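PDB 3ON7: oxidoreductase, iron/ascorbate family from Shewanella oneidensis, which probably acts as an iron(II)-dependent oxygenase that uses 2-oxoglutarate, forming ethylene and oxidising L-arginine. Local coordinates for residues M2-I7 against T25-L30; G68-S73 against K87-V92; K112-A117 against L248-H253; E122-Y127 against I138-M143; L218-D223 against V258-R263. One frame throughout, in Å; residues are numbered along the deposited sequence.

Contact 1. Residues M2-I7 against T25-L30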
# COMPACT_ATOMS: atom_id res chain seq x y z
N MSE B 2 -32.65 -14.25 22.24
CA MSE B 2 -33.42 -13.06 22.69
C MSE B 2 -32.83 -11.73 22.15
O MSE B 2 -32.13 -11.75 21.13
CB MSE B 2 -33.54 -13.07 24.23
CG MSE B 2 -32.21 -13.02 24.98
SE MSE B 2 -32.41 -13.46 26.89
CE MSE B 2 -33.67 -14.97 26.76
N LYS B 3 -33.11 -10.60 22.82
CA LYS B 3 -32.82 -9.26 22.28
C LYS B 3 -32.04 -8.34 23.24
O LYS B 3 -32.06 -8.53 24.46
CB LYS B 3 -34.14 -8.54 21.90
CG LYS B 3 -35.00 -9.27 20.88
CD LYS B 3 -36.22 -8.46 20.46
N LEU B 4 -31.35 -7.36 22.66
CA LEU B 4 -30.78 -6.22 23.39
C LEU B 4 -31.85 -5.20 23.74
O LEU B 4 -32.86 -5.10 23.06
CB LEU B 4 -29.75 -5.52 22.51
CG LEU B 4 -28.44 -6.25 22.26
CD1 LEU B 4 -27.78 -5.65 21.04
CD2 LEU B 4 -27.55 -6.10 23.46
N GLU B 5 -31.61 -4.42 24.80
CA GLU B 5 -32.59 -3.45 25.27
C GLU B 5 -32.56 -2.15 24.46
O GLU B 5 -31.52 -1.55 24.30
CB GLU B 5 -32.34 -3.13 26.74
CG GLU B 5 -33.49 -2.38 27.41
CD GLU B 5 -33.37 -2.28 28.93
OE1 GLU B 5 -32.36 -1.75 29.43
OE2 GLU B 5 -34.33 -2.71 29.62
N THR B 6 -33.71 -1.71 23.95
CA THR B 6 -33.79 -0.37 23.38
C THR B 6 -33.80 0.63 24.51
O THR B 6 -34.63 0.54 25.38
CB THR B 6 -35.07 -0.17 22.59
OG1 THR B 6 -35.08 -1.06 21.46
CG2 THR B 6 -35.15 1.28 22.12
N ILE B 7 -32.88 1.59 24.49
CA ILE B 7 -32.86 2.63 25.52
C ILE B 7 -33.28 3.96 24.92
O ILE B 7 -32.69 4.41 23.96
CB ILE B 7 -31.47 2.79 26.14
CG1 ILE B 7 -31.07 1.49 26.86
CG2 ILE B 7 -31.48 3.94 27.13
CD1 ILE B 7 -29.58 1.35 27.09
N THR B 25 -22.61 -6.25 26.68
CA THR B 25 -22.81 -6.91 25.38
C THR B 25 -21.94 -6.38 24.24
O THR B 25 -21.94 -6.96 23.17
CB THR B 25 -24.27 -6.74 24.87
OG1 THR B 25 -24.46 -5.38 24.44
CG2 THR B 25 -25.27 -7.10 25.94
N GLY B 26 -21.24 -5.26 24.45
CA GLY B 26 -20.49 -4.62 23.36
C GLY B 26 -21.32 -3.69 22.49
O GLY B 26 -20.76 -3.02 21.63
N PHE B 27 -22.63 -3.64 22.73
CA PHE B 27 -23.58 -2.91 21.91
C PHE B 27 -24.56 -2.12 22.77
O PHE B 27 -24.86 -2.50 23.90
CB PHE B 27 -24.40 -3.86 21.03
CG PHE B 27 -23.76 -4.16 19.70
CD1 PHE B 27 -22.58 -4.91 19.63
CD2 PHE B 27 -24.33 -3.71 18.52
CE1 PHE B 27 -21.99 -5.18 18.43
CE2 PHE B 27 -23.75 -3.98 17.31
CZ PHE B 27 -22.58 -4.72 17.26
N GLY B 28 -25.08 -1.04 22.19
CA GLY B 28 -26.10 -0.22 22.82
C GLY B 28 -27.06 0.25 21.75
O GLY B 28 -26.65 0.57 20.65
N VAL B 29 -28.35 0.28 22.07
CA VAL B 29 -29.37 0.67 21.12
C VAL B 29 -30.07 1.93 21.66
O VAL B 29 -30.54 1.92 22.77
CB VAL B 29 -30.38 -0.47 20.95
CG1 VAL B 29 -31.49 -0.09 19.99
CG2 VAL B 29 -29.68 -1.74 20.51
N LEU B 30 -30.08 3.02 20.88
CA LEU B 30 -30.73 4.25 21.32
C LEU B 30 -31.93 4.60 20.45
O LEU B 30 -31.80 4.65 19.23
CB LEU B 30 -29.75 5.42 21.28
CG LEU B 30 -28.70 5.51 22.38
CD1 LEU B 30 -27.78 6.69 22.08
CD2 LEU B 30 -29.32 5.63 23.74
O HOH W 1 -28.75 -0.93 24.66
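Leu-4 lies over the turn that leads into strand 27-31, and its two methyls meet different neighbours. CD2 of Leu-4 comes 3.3 Å from Thr-25 OG1 and also touches Thr-25 CG2, the two side chains passing with opposite headings. CD1 of Leu-4 packs against Phe-27 CB at 3.8 Å. Thr-25 OG1 stands between its own backbone N and carbonyl carbon (chi1 73°), where it accepts from Phe-27 N at 3.0 Å in an ST turn; it is also hydrogen-bonded to Ser-21 O of helix 14-25. Farther along, Val-29 CB rests 3.7 Å from Glu-5 O, and Val-29 CG1, anti to the backbone N (chi1 179°), lies 4.0 Å from Thr-6 OG1. Ile-7 N donates to Val-29 O (2.9 Å, 162° at the hydrogen), within the parallel pairing of Ile-7 with Leu-30. The segments belong to the beta-alpha-beta unit of strand 6-8, helix 14-25 and strand 27-31. Phe-27 also meets His-231, probably an iron ligand as in this family, edge-to-face. A direct backbone bond thus gives way to a water joining Glu-5 O and Val-29 N, and then to Leu-4, which implies pairing that turns from polar to apolar as the two segments diverge.

Contact 2. Residues G68-S73 against K87-V92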
# COMPACT_ATOMS: atom_id res chain seq x y z
N GLY B 68 -14.53 7.12 -2.50
CA GLY B 68 -15.40 7.15 -3.70
C GLY B 68 -16.27 5.92 -3.83
O GLY B 68 -16.58 5.26 -2.85
N PHE B 69 -16.66 5.61 -5.06
CA PHE B 69 -17.63 4.53 -5.33
C PHE B 69 -16.99 3.17 -5.62
O PHE B 69 -16.07 3.06 -6.42
CB PHE B 69 -18.51 4.94 -6.51
CG PHE B 69 -19.36 3.84 -7.03
CD1 PHE B 69 -20.25 3.21 -6.22
CD2 PHE B 69 -19.29 3.48 -8.36
CE1 PHE B 69 -21.05 2.20 -6.70
CE2 PHE B 69 -20.10 2.47 -8.86
CZ PHE B 69 -20.98 1.83 -8.02
N PHE B 70 -17.52 2.13 -4.99
CA PHE B 70 -17.06 0.74 -5.16
C PHE B 70 -18.16 -0.10 -5.79
O PHE B 70 -19.09 -0.50 -5.09
CB PHE B 70 -16.68 0.13 -3.79
CG PHE B 70 -15.42 0.67 -3.23
CD1 PHE B 70 -15.41 1.87 -2.53
CD2 PHE B 70 -14.22 0.00 -3.41
CE1 PHE B 70 -14.21 2.39 -1.98
CE2 PHE B 70 -13.02 0.51 -2.88
CZ PHE B 70 -13.00 1.71 -2.18
N PRO B 71 -18.05 -0.41 -7.09
CA PRO B 71 -19.09 -1.23 -7.70
C PRO B 71 -18.90 -2.69 -7.36
O PRO B 71 -17.84 -3.06 -6.88
CB PRO B 71 -18.86 -1.03 -9.20
CG PRO B 71 -17.41 -0.71 -9.32
CD PRO B 71 -17.03 0.02 -8.07
N ALA B 72 -19.94 -3.48 -7.58
CA ALA B 72 -19.84 -4.94 -7.53
C ALA B 72 -19.42 -5.36 -8.94
O ALA B 72 -20.25 -5.75 -9.75
CB ALA B 72 -21.20 -5.59 -7.16
N SER B 73 -18.13 -5.26 -9.23
CA SER B 73 -17.64 -5.60 -10.56
C SER B 73 -17.91 -7.07 -10.85
O SER B 73 -17.81 -7.91 -9.96
CB SER B 73 -16.14 -5.34 -10.63
OG SER B 73 -15.84 -4.09 -10.06
N LYS B 87 -23.10 -6.54 -2.93
CA LYS B 87 -23.20 -5.16 -2.49
C LYS B 87 -22.23 -4.26 -3.26
O LYS B 87 -21.20 -4.72 -3.74
CB LYS B 87 -22.93 -5.05 -0.98
CG LYS B 87 -21.47 -5.29 -0.56
CD LYS B 87 -21.29 -5.12 0.94
CE LYS B 87 -19.92 -5.60 1.47
NZ LYS B 87 -19.63 -7.04 1.14
N GLU B 88 -22.60 -2.99 -3.35
CA GLU B 88 -21.75 -1.92 -3.88
C GLU B 88 -21.78 -0.84 -2.79
O GLU B 88 -22.65 -0.85 -1.92
CB GLU B 88 -22.26 -1.40 -5.23
CG GLU B 88 -23.59 -0.63 -5.14
CD GLU B 88 -24.26 -0.33 -6.47
OE1 GLU B 88 -23.58 -0.31 -7.54
OE2 GLU B 88 -25.49 -0.07 -6.44
N TYR B 89 -20.80 0.05 -2.76
CA TYR B 89 -20.77 1.01 -1.68
C TYR B 89 -19.98 2.21 -2.04
O TYR B 89 -19.30 2.23 -3.07
CB TYR B 89 -20.23 0.37 -0.37
CG TYR B 89 -18.93 -0.40 -0.51
CD1 TYR B 89 -18.92 -1.75 -0.84
CD2 TYR B 89 -17.71 0.22 -0.28
CE1 TYR B 89 -17.72 -2.46 -0.97
CE2 TYR B 89 -16.51 -0.49 -0.38
CZ TYR B 89 -16.52 -1.82 -0.73
OH TYR B 89 -15.33 -2.49 -0.83
N TYR B 90 -20.10 3.23 -1.21
CA TYR B 90 -19.40 4.49 -1.37
C TYR B 90 -18.74 4.84 -0.03
O TYR B 90 -19.38 4.82 1.03
CB TYR B 90 -20.39 5.58 -1.75
CG TYR B 90 -19.76 6.78 -2.36
CD1 TYR B 90 -18.95 7.63 -1.61
CD2 TYR B 90 -19.94 7.07 -3.70
CE1 TYR B 90 -18.34 8.73 -2.18
CE2 TYR B 90 -19.31 8.16 -4.28
CZ TYR B 90 -18.54 8.99 -3.52
OH TYR B 90 -17.93 10.08 -4.10
N HIS B 91 -17.46 5.21 -0.10
CA HIS B 91 -16.70 5.64 1.08
C HIS B 91 -16.62 7.15 1.11
O HIS B 91 -15.99 7.79 0.24
CB HIS B 91 -15.30 5.05 1.04
CG HIS B 91 -15.21 3.66 1.56
ND1 HIS B 91 -14.01 3.07 1.89
CD2 HIS B 91 -16.18 2.75 1.86
CE1 HIS B 91 -14.24 1.86 2.38
NE2 HIS B 91 -15.54 1.64 2.36
N VAL B 92 -17.30 7.72 2.10
CA VAL B 92 -17.35 9.16 2.28
C VAL B 92 -16.38 9.60 3.39
O VAL B 92 -16.47 9.11 4.52
CB VAL B 92 -18.76 9.63 2.69
CG1 VAL B 92 -18.75 11.14 3.02
CG2 VAL B 92 -19.79 9.30 1.62
O HOH W 2 -22.17 -2.03 -8.73
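An antiparallel strand pair closes one edge of the main sheet: strand 68-70 runs along strand 88-92, with Gly-68 facing His-91 and Phe-70 facing Tyr-89 as hydrogen-bonded pairs and Phe-69 facing Tyr-90 as the non-hydrogen-bonded pair between them. His-91 N donates to Gly-68 O at 2.9 Å, and Tyr-89 N to Phe-70 O at the same length. Phe-70, Tyr-89 and His-91 form an aromatic cluster. With Tyr-89 CG held between its backbone N and carbonyl carbon (chi1 50°), its ring receives Phe-70 CB over one face, 3.6 Å from the ring centroid. The Phe-70 and Tyr-89 rings are nearly parallel (17°) but slid apart, whereas Phe-70 turns an edge to the face of His-91, centroids 5.0 Å apart. With 68-70 outermost within the chain and 88-92 next to strand 151-157, these strands extend the main sheet of what is, in this family, a double-stranded beta-helix core. On the other face of the sheet the Tyr-90 ring lies flat on Gly-68, whose carbonyl C sits 3.6 Å above the ring centre. Glu-88 OE1 meets the edge of the Phe-69 ring, 3.4 Å from Phe-69 CZ, and a water connects this oxygen to Ala-72 N. Glu-88 OE1 also forms a salt bridge with Lys-56, while OE2 bonds His-156. Tyr-89 OH bonds Glu-272 of the second subunit.

Contact 3. Residues K112-A117 against L248-H253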
# COMPACT_ATOMS: atom_id res chain seq x y z
N LYS B 112 -23.25 15.73 12.42
CA LYS B 112 -24.23 15.48 13.48
C LYS B 112 -24.00 14.14 14.17
O LYS B 112 -24.27 14.00 15.35
CB LYS B 112 -25.65 15.55 12.91
CG LYS B 112 -26.11 16.99 12.58
CD LYS B 112 -27.51 17.03 11.95
CE LYS B 112 -28.20 18.39 12.14
NZ LYS B 112 -28.00 19.34 11.00
N ALA B 113 -23.52 13.14 13.42
CA ALA B 113 -23.29 11.83 13.96
C ALA B 113 -21.99 11.80 14.76
O ALA B 113 -21.90 11.08 15.76
CB ALA B 113 -23.28 10.78 12.85
N ASN B 114 -21.00 12.57 14.32
CA ASN B 114 -19.79 12.75 15.10
C ASN B 114 -20.10 13.44 16.43
O ASN B 114 -19.54 13.07 17.45
CB ASN B 114 -18.73 13.53 14.31
CG ASN B 114 -17.79 12.63 13.55
OD1 ASN B 114 -16.80 12.14 14.10
ND2 ASN B 114 -18.09 12.39 12.26
N THR B 115 -21.00 14.42 16.40
CA THR B 115 -21.44 15.11 17.62
C THR B 115 -22.11 14.12 18.58
O THR B 115 -21.74 14.07 19.76
CB THR B 115 -22.35 16.33 17.33
OG1 THR B 115 -21.61 17.31 16.60
CG2 THR B 115 -22.92 16.96 18.65
N LEU B 116 -23.04 13.30 18.09
CA LEU B 116 -23.65 12.29 18.98
C LEU B 116 -22.60 11.31 19.49
O LEU B 116 -22.57 11.00 20.68
CB LEU B 116 -24.79 11.52 18.29
CG LEU B 116 -25.59 10.46 19.08
CD1 LEU B 116 -26.25 11.06 20.32
CD2 LEU B 116 -26.66 9.79 18.19
N ALA B 117 -21.71 10.84 18.62
CA ALA B 117 -20.72 9.83 19.03
C ALA B 117 -19.78 10.39 20.10
O ALA B 117 -19.32 9.69 20.99
CB ALA B 117 -19.93 9.29 17.82
N LEU B 248 -25.93 3.00 6.59
CA LEU B 248 -25.00 4.12 6.75
C LEU B 248 -24.05 3.99 7.96
O LEU B 248 -23.92 4.91 8.75
CB LEU B 248 -25.80 5.41 6.88
CG LEU B 248 -26.86 5.69 5.82
CD1 LEU B 248 -27.77 6.82 6.30
CD2 LEU B 248 -26.23 6.03 4.49
N PRO B 249 -23.38 2.86 8.11
CA PRO B 249 -22.53 2.76 9.30
C PRO B 249 -21.45 3.83 9.28
O PRO B 249 -20.87 4.06 8.23
CB PRO B 249 -21.90 1.37 9.17
CG PRO B 249 -21.85 1.13 7.70
CD PRO B 249 -23.15 1.75 7.17
N LEU B 250 -21.20 4.48 10.42
CA LEU B 250 -20.11 5.45 10.55
C LEU B 250 -19.06 4.84 11.49
O LEU B 250 -19.36 4.56 12.64
CB LEU B 250 -20.60 6.77 11.14
CG LEU B 250 -19.50 7.81 11.43
CD1 LEU B 250 -18.89 8.33 10.09
CD2 LEU B 250 -19.98 8.94 12.29
N PHE B 251 -17.84 4.64 10.98
CA PHE B 251 -16.75 4.03 11.75
C PHE B 251 -15.85 5.11 12.34
O PHE B 251 -15.09 5.77 11.61
CB PHE B 251 -15.98 3.06 10.87
CG PHE B 251 -16.83 1.92 10.36
CD1 PHE B 251 -16.98 0.75 11.10
CD2 PHE B 251 -17.54 2.03 9.17
CE1 PHE B 251 -17.79 -0.28 10.67
CE2 PHE B 251 -18.32 0.99 8.71
CZ PHE B 251 -18.46 -0.16 9.46
N LEU B 252 -15.97 5.33 13.65
CA LEU B 252 -15.18 6.37 14.33
C LEU B 252 -13.81 5.75 14.61
O LEU B 252 -13.74 4.71 15.26
CB LEU B 252 -15.85 6.86 15.64
CG LEU B 252 -17.12 7.72 15.61
CD1 LEU B 252 -16.93 8.94 14.77
CD2 LEU B 252 -18.36 6.98 15.14
N HIS B 253 -12.75 6.33 14.04
CA HIS B 253 -11.40 5.84 14.20
C HIS B 253 -10.60 6.88 14.99
O HIS B 253 -10.72 8.07 14.71
CB HIS B 253 -10.69 5.65 12.86
CG HIS B 253 -11.12 4.44 12.08
ND1 HIS B 253 -10.32 3.33 11.94
CD2 HIS B 253 -12.23 4.20 11.34
CE1 HIS B 253 -10.93 2.44 11.17
NE2 HIS B 253 -12.09 2.95 10.79
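Ala-113 and Ala-117, one turn apart on helix 103-126, lean on the leucines of strand 250-252. Ala-113 CB meets Leu-250 CD2 at 3.8 Å, and Ala-117 CB meets Leu-252 CD2 at 3.9 Å, with Leu-252 CG equally near. Both leucines point toward the helix but by different first torsions: Leu-250 CG is anti to the backbone N (chi1 175°), Leu-252 CG anti to the carbonyl carbon (chi1 -72°). This is the buried, wholly apolar part of the contact. The two short axes remain 10.3 Å apart and are inclined at 49°, a spacing bridged by small alanines on one side and branched leucines on the other. Here the long helix packs across the main sheet of the double-stranded beta-helix fold, where strand 245-252 lies between strands 180-184 and 151-157; Ala-117 also touches Ile-180 and Val-182 of the former. Asn-114 forms the polar, partly exposed flank, and its amide meets carbon alone across the contact. Asn-114 and Leu-252 run past one another in opposite senses, bringing Asn-114 OD1 3.3 Å from Leu-252 CD1, a close oxygen-to-methyl approach. Asn-114 ND2 stands 3.9 Å from Leu-250 CD2. The amide's polar partner lies within its own helix, where ND2 is hydrogen-bonded to Tyr-110 O. On the helix side turned from the strand, Lys-112 and Thr-115 are exposed.

Contact 4. Residues E122-Y127 against I138-M143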
# COMPACT_ATOMS: atom_id res chain seq x y z
N GLU B 122 -18.24 10.62 25.82
CA GLU B 122 -18.24 11.29 27.12
C GLU B 122 -18.98 10.42 28.13
O GLU B 122 -18.51 10.23 29.26
CB GLU B 122 -18.93 12.66 27.07
CG GLU B 122 -18.10 13.78 26.51
CD GLU B 122 -18.89 15.09 26.36
OE1 GLU B 122 -20.06 15.16 26.81
OE2 GLU B 122 -18.33 16.05 25.80
N TRP B 123 -20.14 9.90 27.73
CA TRP B 123 -20.93 9.01 28.58
C TRP B 123 -20.12 7.79 28.99
O TRP B 123 -20.11 7.41 30.16
CB TRP B 123 -22.20 8.54 27.88
CG TRP B 123 -23.29 9.56 27.75
CD1 TRP B 123 -23.25 10.88 28.11
CD2 TRP B 123 -24.56 9.35 27.16
NE1 TRP B 123 -24.44 11.49 27.81
CE2 TRP B 123 -25.26 10.57 27.21
CE3 TRP B 123 -25.18 8.22 26.61
CZ2 TRP B 123 -26.56 10.71 26.72
CZ3 TRP B 123 -26.48 8.36 26.11
CH2 TRP B 123 -27.15 9.59 26.18
N ILE B 124 -19.42 7.20 28.04
CA ILE B 124 -18.61 6.01 28.30
C ILE B 124 -17.52 6.31 29.32
O ILE B 124 -17.29 5.52 30.24
CB ILE B 124 -18.02 5.44 27.00
CG1 ILE B 124 -19.13 4.82 26.13
CG2 ILE B 124 -16.95 4.40 27.31
CD1 ILE B 124 -18.72 4.60 24.68
N GLU B 125 -16.88 7.47 29.18
CA GLU B 125 -15.82 7.86 30.11
C GLU B 125 -16.41 8.13 31.49
O GLU B 125 -15.93 7.59 32.48
CB GLU B 125 -15.06 9.08 29.60
CG GLU B 125 -13.74 9.34 30.36
CD GLU B 125 -12.80 10.30 29.65
OE1 GLU B 125 -12.99 10.55 28.44
OE2 GLU B 125 -11.86 10.80 30.31
N THR B 126 -17.47 8.94 31.55
CA THR B 126 -18.10 9.32 32.81
C THR B 126 -18.45 8.10 33.66
O THR B 126 -18.12 8.07 34.84
CB THR B 126 -19.39 10.17 32.58
OG1 THR B 126 -19.04 11.50 32.12
CG2 THR B 126 -20.27 10.25 33.87
N TYR B 127 -19.08 7.09 33.06
CA TYR B 127 -19.47 5.87 33.77
C TYR B 127 -18.44 4.73 33.76
O TYR B 127 -18.73 3.63 34.22
CB TYR B 127 -20.82 5.38 33.25
CG TYR B 127 -21.95 6.33 33.62
CD1 TYR B 127 -22.47 6.35 34.91
CD2 TYR B 127 -22.47 7.22 32.68
CE1 TYR B 127 -23.48 7.23 35.27
CE2 TYR B 127 -23.50 8.11 33.02
CZ TYR B 127 -24.00 8.11 34.32
OH TYR B 127 -25.01 8.97 34.68
N ILE B 138 -5.84 9.98 26.52
CA ILE B 138 -6.43 11.31 26.43
C ILE B 138 -7.92 11.08 26.54
O ILE B 138 -8.35 9.94 26.45
CB ILE B 138 -6.04 12.05 25.13
CG1 ILE B 138 -6.49 11.28 23.88
CG2 ILE B 138 -4.53 12.26 25.07
CD1 ILE B 138 -6.23 12.05 22.57
N PRO B 139 -8.70 12.13 26.79
CA PRO B 139 -10.15 11.90 26.86
C PRO B 139 -10.71 11.26 25.58
O PRO B 139 -10.33 11.65 24.48
CB PRO B 139 -10.71 13.31 27.07
CG PRO B 139 -9.62 14.04 27.77
CD PRO B 139 -8.34 13.50 27.21
N LEU B 140 -11.61 10.30 25.74
CA LEU B 140 -12.13 9.52 24.61
C LEU B 140 -12.62 10.40 23.46
O LEU B 140 -12.36 10.11 22.30
CB LEU B 140 -13.25 8.55 25.06
CG LEU B 140 -12.92 7.45 26.08
CD1 LEU B 140 -14.11 6.55 26.30
CD2 LEU B 140 -11.71 6.63 25.64
N PRO B 141 -13.34 11.49 23.78
CA PRO B 141 -13.83 12.33 22.70
C PRO B 141 -12.74 12.99 21.87
O PRO B 141 -12.96 13.25 20.69
CB PRO B 141 -14.62 13.40 23.44
CG PRO B 141 -15.04 12.75 24.69
CD PRO B 141 -13.89 11.89 25.08
N GLU B 142 -11.60 13.27 22.49
CA GLU B 142 -10.48 13.92 21.83
C GLU B 142 -9.81 13.00 20.82
O GLU B 142 -9.18 13.49 19.90
CB GLU B 142 -9.42 14.40 22.83
CG GLU B 142 -9.68 15.76 23.40
CD GLU B 142 -8.59 16.19 24.37
OE1 GLU B 142 -7.37 16.00 24.07
OE2 GLU B 142 -8.96 16.72 25.45
N MSE B 143 -9.97 11.68 21.01
CA MSE B 143 -9.41 10.67 20.11
C MSE B 143 -9.99 10.75 18.70
O MSE B 143 -9.31 10.40 17.76
CB MSE B 143 -9.63 9.23 20.65
CG MSE B 143 -8.90 8.93 21.94
SE MSE B 143 -9.12 7.13 22.59
CE MSE B 143 -7.82 7.19 24.04
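Glu-125 extends its carboxylate over the bend at Pro-139 and Leu-140, and Glu-125 OE1 accepts a hydrogen bond from Leu-140 N at 3.0 Å. The bond is fairly straight, 155° at the hydrogen, and meets OE1 on its syn side, 34° out of the carboxylate plane. CG lies anti to the backbone N (chi1 -166°), and an extended chain beyond it carries the carboxylate to the 138-143 segment. The same oxygen is lined by carbon: Pro-139 CA lies 3.5 Å from Glu-125 OE1, and Pro-141 CD 3.7 Å. A negative oxygen beside this N-H may be modestly favoured by the N-terminal end of the short, weakly bonded helix. Two apolar contacts flank this bond. Ile-124 CG2 touches Leu-140 CD1 at 3.7 Å, the side chains crossing at about a right angle on the buried side. On the exposed side Glu-122 CG meets Pro-141 CG at 3.7 Å, so an aliphatic part of the acid, rather than its charge, serves the contact. The pairing joins the C-terminal end of the long helix 103-126 to the start of helix 140-144. Ile-124 also reaches Leu-22 of helix 14-25, and Leu-140 lies on Leu-121, within helix 103-126.

Contact 5. Residues L218-D223 against V258-R263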
# COMPACT_ATOMS: atom_id res chain seq x y z
N LEU B 218 -11.11 0.35 21.29
CA LEU B 218 -11.64 0.74 22.62
C LEU B 218 -11.57 -0.42 23.61
O LEU B 218 -11.39 -0.20 24.83
CB LEU B 218 -13.09 1.29 22.53
CG LEU B 218 -13.70 1.89 23.81
CD1 LEU B 218 -12.76 2.91 24.45
CD2 LEU B 218 -15.07 2.55 23.51
N GLN B 219 -11.70 -1.66 23.11
CA GLN B 219 -11.44 -2.83 23.94
C GLN B 219 -10.01 -2.77 24.46
O GLN B 219 -9.77 -2.95 25.67
CB GLN B 219 -11.68 -4.13 23.20
CG GLN B 219 -11.51 -5.36 24.08
CD GLN B 219 -11.81 -6.69 23.39
OE1 GLN B 219 -12.91 -6.91 22.89
NE2 GLN B 219 -10.85 -7.59 23.41
N GLU B 220 -9.07 -2.49 23.56
CA GLU B 220 -7.67 -2.38 23.94
C GLU B 220 -7.44 -1.21 24.89
O GLU B 220 -6.71 -1.36 25.87
CB GLU B 220 -6.80 -2.19 22.69
CG GLU B 220 -5.30 -2.04 22.97
CD GLU B 220 -4.66 -3.30 23.55
OE1 GLU B 220 -5.23 -4.41 23.45
OE2 GLU B 220 -3.57 -3.16 24.10
N ALA B 221 -8.06 -0.05 24.62
CA ALA B 221 -7.85 1.13 25.46
C ALA B 221 -8.39 0.94 26.88
O ALA B 221 -7.85 1.52 27.82
CB ALA B 221 -8.46 2.36 24.83
N SER B 222 -9.42 0.12 27.02
CA SER B 222 -10.10 -0.08 28.29
C SER B 222 -9.75 -1.42 28.91
O SER B 222 -10.44 -1.88 29.82
CB SER B 222 -11.61 -0.04 28.07
OG SER B 222 -12.01 -1.15 27.29
N ASP B 223 -8.67 -2.04 28.43
CA ASP B 223 -8.20 -3.32 28.94
C ASP B 223 -9.31 -4.35 29.07
O ASP B 223 -9.44 -5.01 30.09
CB ASP B 223 -7.50 -3.14 30.30
CG ASP B 223 -6.67 -4.36 30.70
OD1 ASP B 223 -6.00 -4.95 29.81
OD2 ASP B 223 -6.69 -4.73 31.90
N VAL B 258 -2.66 8.15 18.63
CA VAL B 258 -3.23 7.99 19.97
C VAL B 258 -2.67 6.73 20.59
O VAL B 258 -2.70 5.67 19.97
CB VAL B 258 -4.75 7.86 19.96
CG1 VAL B 258 -5.27 7.38 21.33
CG2 VAL B 258 -5.38 9.17 19.59
N VAL B 259 -2.15 6.85 21.81
CA VAL B 259 -1.69 5.69 22.56
C VAL B 259 -2.91 4.99 23.11
O VAL B 259 -3.75 5.64 23.72
CB VAL B 259 -0.76 6.10 23.72
CG1 VAL B 259 -0.40 4.88 24.56
CG2 VAL B 259 0.50 6.78 23.18
N LEU B 260 -3.03 3.69 22.87
CA LEU B 260 -4.19 2.92 23.33
C LEU B 260 -3.90 2.22 24.65
O LEU B 260 -4.80 2.03 25.45
CB LEU B 260 -4.57 1.87 22.30
CG LEU B 260 -5.12 2.38 20.97
CD1 LEU B 260 -5.14 1.25 19.93
CD2 LEU B 260 -6.52 3.00 21.15
N SER B 261 -2.64 1.83 24.83
CA SER B 261 -2.21 1.03 25.95
C SER B 261 -0.69 1.07 25.99
O SER B 261 -0.06 1.77 25.18
CB SER B 261 -2.67 -0.43 25.79
OG SER B 261 -1.89 -1.10 24.79
N GLU B 262 -0.10 0.32 26.92
CA GLU B 262 1.34 0.18 27.03
C GLU B 262 1.92 -0.51 25.80
O GLU B 262 3.13 -0.40 25.56
CB GLU B 262 1.75 -0.62 28.29
CG GLU B 262 1.39 0.05 29.64
CD GLU B 262 2.45 -0.10 30.74
OE1 GLU B 262 3.24 -1.08 30.72
OE2 GLU B 262 2.46 0.77 31.65
N ARG B 263 1.08 -1.22 25.04
CA ARG B 263 1.51 -2.08 23.93
C ARG B 263 1.30 -1.49 22.54
O ARG B 263 2.07 -1.81 21.63
CB ARG B 263 0.78 -3.43 23.98
CG ARG B 263 1.16 -4.32 25.16
CD ARG B 263 0.25 -5.58 25.24
NE ARG B 263 0.23 -6.35 23.99
CZ ARG B 263 -0.36 -7.54 23.82
NH1 ARG B 263 -0.99 -8.13 24.84
NH2 ARG B 263 -0.31 -8.14 22.63
O HOH W 3 -5.11 1.27 28.15
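Glu-220 and Ser-261 carry the polar part of the contact. Ser-261 OG donates to Glu-220 OE2 at 2.7 Å; Glu-220 OE2 receives it on its anti lone pair, away from the other oxygen. Glu-220 CG is anti to the backbone N, and a bend at chi2 (66°) brings CD round to the serine. Ser-261 OG in turn accepts from Arg-263 N at 3.0 Å, an ST turn, and from Tyr-264 N, so one hydroxyl joins the acid to the turn of its own loop. Arg-263 NE stays 5.0 Å from Glu-220 OE2, too far for contact, and forms its salt bridge with Asp-85 of the second subunit. Backbone contacts follow: Ala-221 CA points its hydrogen almost straight at Leu-260 O (3.2 Å, 166°), and a water lies 2.8 Å from both Ala-221 O and Leu-260 O. Apolar packing is looser. Leu-260 CB meets Glu-220 CG at 4.0 Å, one side chain lying across the other, and Leu-260 CD2 stands 4.2 Å from Ala-221 CB. The loop before helix 266-277 is thus held against the last turn of helix 216-221. That helix ends in a Schellman motif with Asp-223 at C-prime in positive phi, its N bonded to Glu-220 O and Gly-224 N to Gln-219 O.

Contacts 1, 2 and 3 all reach the main sheet. Contacts 1 and 2 hold its outermost strands within the chain, 6-8 and 68-70, on opposite sides of the chain's centre with centres about 29 Å apart; contact 3 lies between, nearer that centre. Helix 103-126 serves contacts 3 and 4, whose centres are about 14 Å apart, and contact 4 is nested in the loop that contact 3 closes. The segments of contacts 3 and 5 alternate along the chain. Contacts 4 and 5 touch, Met-143 CE lying 3.7 Å from Val-258 CG1. Contacts 2 and 5 both meet the second subunit, linking the sheet edge and the loop before helix 266-277 to the assembly.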